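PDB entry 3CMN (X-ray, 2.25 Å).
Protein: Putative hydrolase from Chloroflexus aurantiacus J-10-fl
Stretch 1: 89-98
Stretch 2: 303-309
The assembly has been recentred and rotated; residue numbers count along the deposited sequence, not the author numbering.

Stretch 1 (89-98) SFSQLFRPIE
Stretch 2, residues 303-309: MVFRLTG

This is a small apolar contact in which a bend between two helices, with residues of the helices on its flanks, packs against the last turn of a third helix, with no hydrogen bond crossing between the stretches. The two stretches belong to one chain, and touching residues are at least 211 positions apart in sequence. Together they bury 327 Å² of surface.

Stretch 1 enters as a helix, which includes Ser89 to Ser91, and a type I beta turn from Gln92 to Arg95 leads out of it, with phi/psi of -69/-13 at Leu93 and -101/1 at Phe94. Leu93 N donates to Phe90 O at 2.9 Å, and Arg95 N donates to Gln92 O at 3.1 Å. A new helix follows from Arg95 to Glu98. In its first turn, Ile97 N and Glu98 N both donate to Phe94 O, at 3.0 Å and 2.9 Å.

Stretch 2 is the end of a helix. Met303 to Leu307 keep helical angles, and Leu307 N donates to Met303 O at 2.9 Å. Thr308 has phi/psi of -84/-3. Gly309 leaves the helix with phi/psi of 112/13, closing a Schellman motif. Gly309 N makes a weak bond to Arg306 O at 3.2 Å. A CB at these angles would be jammed against the carbonyl O of Thr308, which by itself calls for glycine.

The register is set by Phe94 and Thr308, whose CA atoms lie 5.7 Å apart. The stretches run in roughly the same sense, with Phe90 by Val304 and Phe94 and Ile97 by Thr308. Thr308 has the largest covered area, 82 Å². Its chi1 is 53° (p). Thr308 OG1 lies 3.0 Å from Val304 O and 2.9 Å from Phe305 O; it has one proton for these two acceptors, and which takes it is not settled. Thr308 CG2 makes the contacts to stretch 1. Thr308 CG2 sits 3.4 Å from Leu93 CB, a tight contact. Thr308 CG2 also lies over one face of the Phe94 ring, 4.0 Å from the centroid and 12° off the normal. This is a CH-pi interaction, in which a weakly polarised methyl meets the pi electrons.

Phe94 has chi1 -65° (m) and chi2 88°. Leu307 meets the edge of this ring, with Phe94 CZ to Leu307 CG at 3.7 Å. Leu307 is t,p (179°, 58°), and its CA-to-CB bond points toward stretch 1. It also reaches Phe90, with Leu307 CD2 to Phe90 CZ at 3.8 Å. Leu307 therefore touches both phenylalanines of stretch 1.

Phe90 has chi1 -169° (t) and chi2 79°. Its CA-to-CB bond points sideways, but the ring end comes nearer. Phe90 CE1 is 4.2 Å from Val304 CG1. Leu93, m,t (-61°, 178°), points toward stretch 2 and places Leu93 CD1 4.2 Å from the same Val304 CG1. Val304 has chi1 -171° (t). These pairings are dispersion contacts between apolar groups.

Ile97, m,m (-64°, -59°), adds a lighter contact from the second helix. Ile97 CG1 is 3.8 Å from Thr308 O, a van der Waals approach to the backbone.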

# COMPACT_ATOMS: atom_id res chain seq x y z
N SER A 89 8.20 -12.99 4.05
CA SER A 89 8.01 -11.64 4.58
C SER A 89 6.78 -11.61 5.48
O SER A 89 6.76 -10.94 6.51
CB SER A 89 7.81 -10.66 3.42
OG SER A 89 8.78 -10.88 2.42
N PHE A 90 5.76 -12.36 5.07
CA PHE A 90 4.52 -12.45 5.83
C PHE A 90 4.78 -13.10 7.19
O PHE A 90 4.46 -12.53 8.23
CB PHE A 90 3.49 -13.27 5.06
CG PHE A 90 2.11 -13.19 5.63
CD1 PHE A 90 1.30 -12.08 5.37
CD2 PHE A 90 1.62 -14.21 6.43
CE1 PHE A 90 0.01 -12.00 5.91
CE2 PHE A 90 0.33 -14.13 6.97
CZ PHE A 90 -0.47 -13.03 6.71
N SER A 91 5.34 -14.30 7.19
CA SER A 91 5.62 -14.99 8.44
C SER A 91 6.44 -14.10 9.36
O SER A 91 6.17 -14.02 10.56
CB SER A 91 6.36 -16.29 8.17
OG SER A 91 7.57 -16.06 7.47
N GLN A 92 7.43 -13.42 8.81
CA GLN A 92 8.29 -12.54 9.60
C GLN A 92 7.55 -11.44 10.35
O GLN A 92 8.06 -10.90 11.33
CB GLN A 92 9.39 -11.95 8.74
CG GLN A 92 10.66 -12.76 8.87
CD GLN A 92 11.58 -12.62 7.70
OE1 GLN A 92 11.90 -11.51 7.28
NE2 GLN A 92 12.01 -13.74 7.15
N LEU A 93 6.35 -11.12 9.90
CA LEU A 93 5.55 -10.12 10.57
C LEU A 93 5.11 -10.70 11.91
O LEU A 93 4.62 -10.00 12.77
CB LEU A 93 4.30 -9.77 9.76
CG LEU A 93 4.50 -9.17 8.36
CD1 LEU A 93 3.13 -8.95 7.73
CD2 LEU A 93 5.26 -7.85 8.46
N PHE A 94 5.30 -12.01 12.06
CA PHE A 94 4.92 -12.71 13.28
C PHE A 94 6.10 -13.00 14.21
O PHE A 94 5.92 -13.60 15.27
CB PHE A 94 4.22 -14.04 12.96
CG PHE A 94 2.90 -13.88 12.26
CD1 PHE A 94 2.83 -13.79 10.88
CD2 PHE A 94 1.72 -13.85 13.00
CE1 PHE A 94 1.60 -13.67 10.23
CE2 PHE A 94 0.49 -13.73 12.37
CZ PHE A 94 0.43 -13.65 10.98
N ARG A 95 7.30 -12.59 13.83
CA ARG A 95 8.47 -12.81 14.67
C ARG A 95 8.33 -12.23 16.08
O ARG A 95 8.71 -12.87 17.06
CB ARG A 95 9.74 -12.27 14.00
CG ARG A 95 10.16 -13.09 12.78
CD ARG A 95 11.65 -12.96 12.46
NE ARG A 95 12.04 -13.88 11.40
CZ ARG A 95 13.30 -14.26 11.16
NH1 ARG A 95 14.30 -13.79 11.91
NH2 ARG A 95 13.56 -15.10 10.17
N PRO A 96 7.77 -11.01 16.21
CA PRO A 96 7.62 -10.43 17.54
C PRO A 96 6.72 -11.27 18.45
O PRO A 96 6.84 -11.21 19.68
CB PRO A 96 7.00 -9.06 17.25
CG PRO A 96 7.57 -8.72 15.90
CD PRO A 96 7.44 -10.03 15.16
N ILE A 97 5.83 -12.05 17.85
CA ILE A 97 4.92 -12.89 18.61
C ILE A 97 5.50 -14.27 18.87
O ILE A 97 5.28 -14.86 19.92
CB ILE A 97 3.55 -13.05 17.88
CG1 ILE A 97 2.84 -11.69 17.78
CG2 ILE A 97 2.68 -14.05 18.62
CD1 ILE A 97 2.55 -11.04 19.13
N GLU A 98 6.26 -14.79 17.91
CA GLU A 98 6.84 -16.11 18.05
C GLU A 98 8.03 -16.16 19.00
O GLU A 98 8.31 -17.21 19.59
CB GLU A 98 7.23 -16.66 16.68
CG GLU A 98 6.02 -17.17 15.90
CD GLU A 98 6.40 -17.90 14.64
OE1 GLU A 98 6.77 -17.23 13.66
OE2 GLU A 98 6.32 -19.15 14.63
N MET A 303 -6.75 -5.66 8.58
CA MET A 303 -6.83 -7.05 9.00
C MET A 303 -5.43 -7.61 9.22
O MET A 303 -5.18 -8.31 10.20
CB MET A 303 -7.57 -7.89 7.94
CG MET A 303 -7.70 -9.40 8.21
SD MET A 303 -6.22 -10.45 8.01
CE MET A 303 -6.10 -10.58 6.24
N VAL A 304 -4.52 -7.30 8.30
CA VAL A 304 -3.14 -7.79 8.41
C VAL A 304 -2.44 -7.21 9.65
O VAL A 304 -1.62 -7.88 10.26
CB VAL A 304 -2.31 -7.44 7.15
CG1 VAL A 304 -0.97 -8.14 7.20
CG2 VAL A 304 -3.05 -7.85 5.90
N PHE A 305 -2.76 -5.97 10.01
CA PHE A 305 -2.15 -5.37 11.20
C PHE A 305 -2.61 -6.11 12.45
O PHE A 305 -1.79 -6.51 13.28
CB PHE A 305 -2.50 -3.88 11.33
CG PHE A 305 -1.67 -2.97 10.46
CD1 PHE A 305 -2.08 -2.67 9.16
CD2 PHE A 305 -0.48 -2.42 10.93
CE1 PHE A 305 -1.30 -1.82 8.35
CE2 PHE A 305 0.29 -1.58 10.13
CZ PHE A 305 -0.12 -1.28 8.84
N ARG A 306 -3.92 -6.29 12.59
CA ARG A 306 -4.50 -6.96 13.75
C ARG A 306 -4.07 -8.41 13.88
O ARG A 306 -3.91 -8.92 14.99
CB ARG A 306 -6.01 -6.90 13.67
CG ARG A 306 -6.56 -5.49 13.62
CD ARG A 306 -7.93 -5.54 13.02
NE ARG A 306 -8.61 -4.25 13.06
CZ ARG A 306 -8.90 -3.59 14.18
NH1 ARG A 306 -8.58 -4.09 15.36
NH2 ARG A 306 -9.56 -2.44 14.12
N LEU A 307 -3.92 -9.08 12.74
CA LEU A 307 -3.49 -10.47 12.71
C LEU A 307 -2.11 -10.60 13.35
O LEU A 307 -1.86 -11.51 14.15
CB LEU A 307 -3.44 -10.93 11.25
CG LEU A 307 -2.99 -12.37 10.97
CD1 LEU A 307 -3.91 -13.36 11.68
CD2 LEU A 307 -3.00 -12.60 9.47
N THR A 308 -1.22 -9.67 13.02
CA THR A 308 0.14 -9.67 13.55
C THR A 308 0.29 -9.02 14.92
O THR A 308 1.38 -9.00 15.48
CB THR A 308 1.12 -8.99 12.57
OG1 THR A 308 0.62 -7.70 12.22
CG2 THR A 308 1.27 -9.83 11.32
N GLY A 309 -0.79 -8.46 15.47
CA GLY A 309 -0.68 -7.87 16.79
C GLY A 309 -0.80 -6.36 16.92
O GLY A 309 -0.46 -5.82 17.98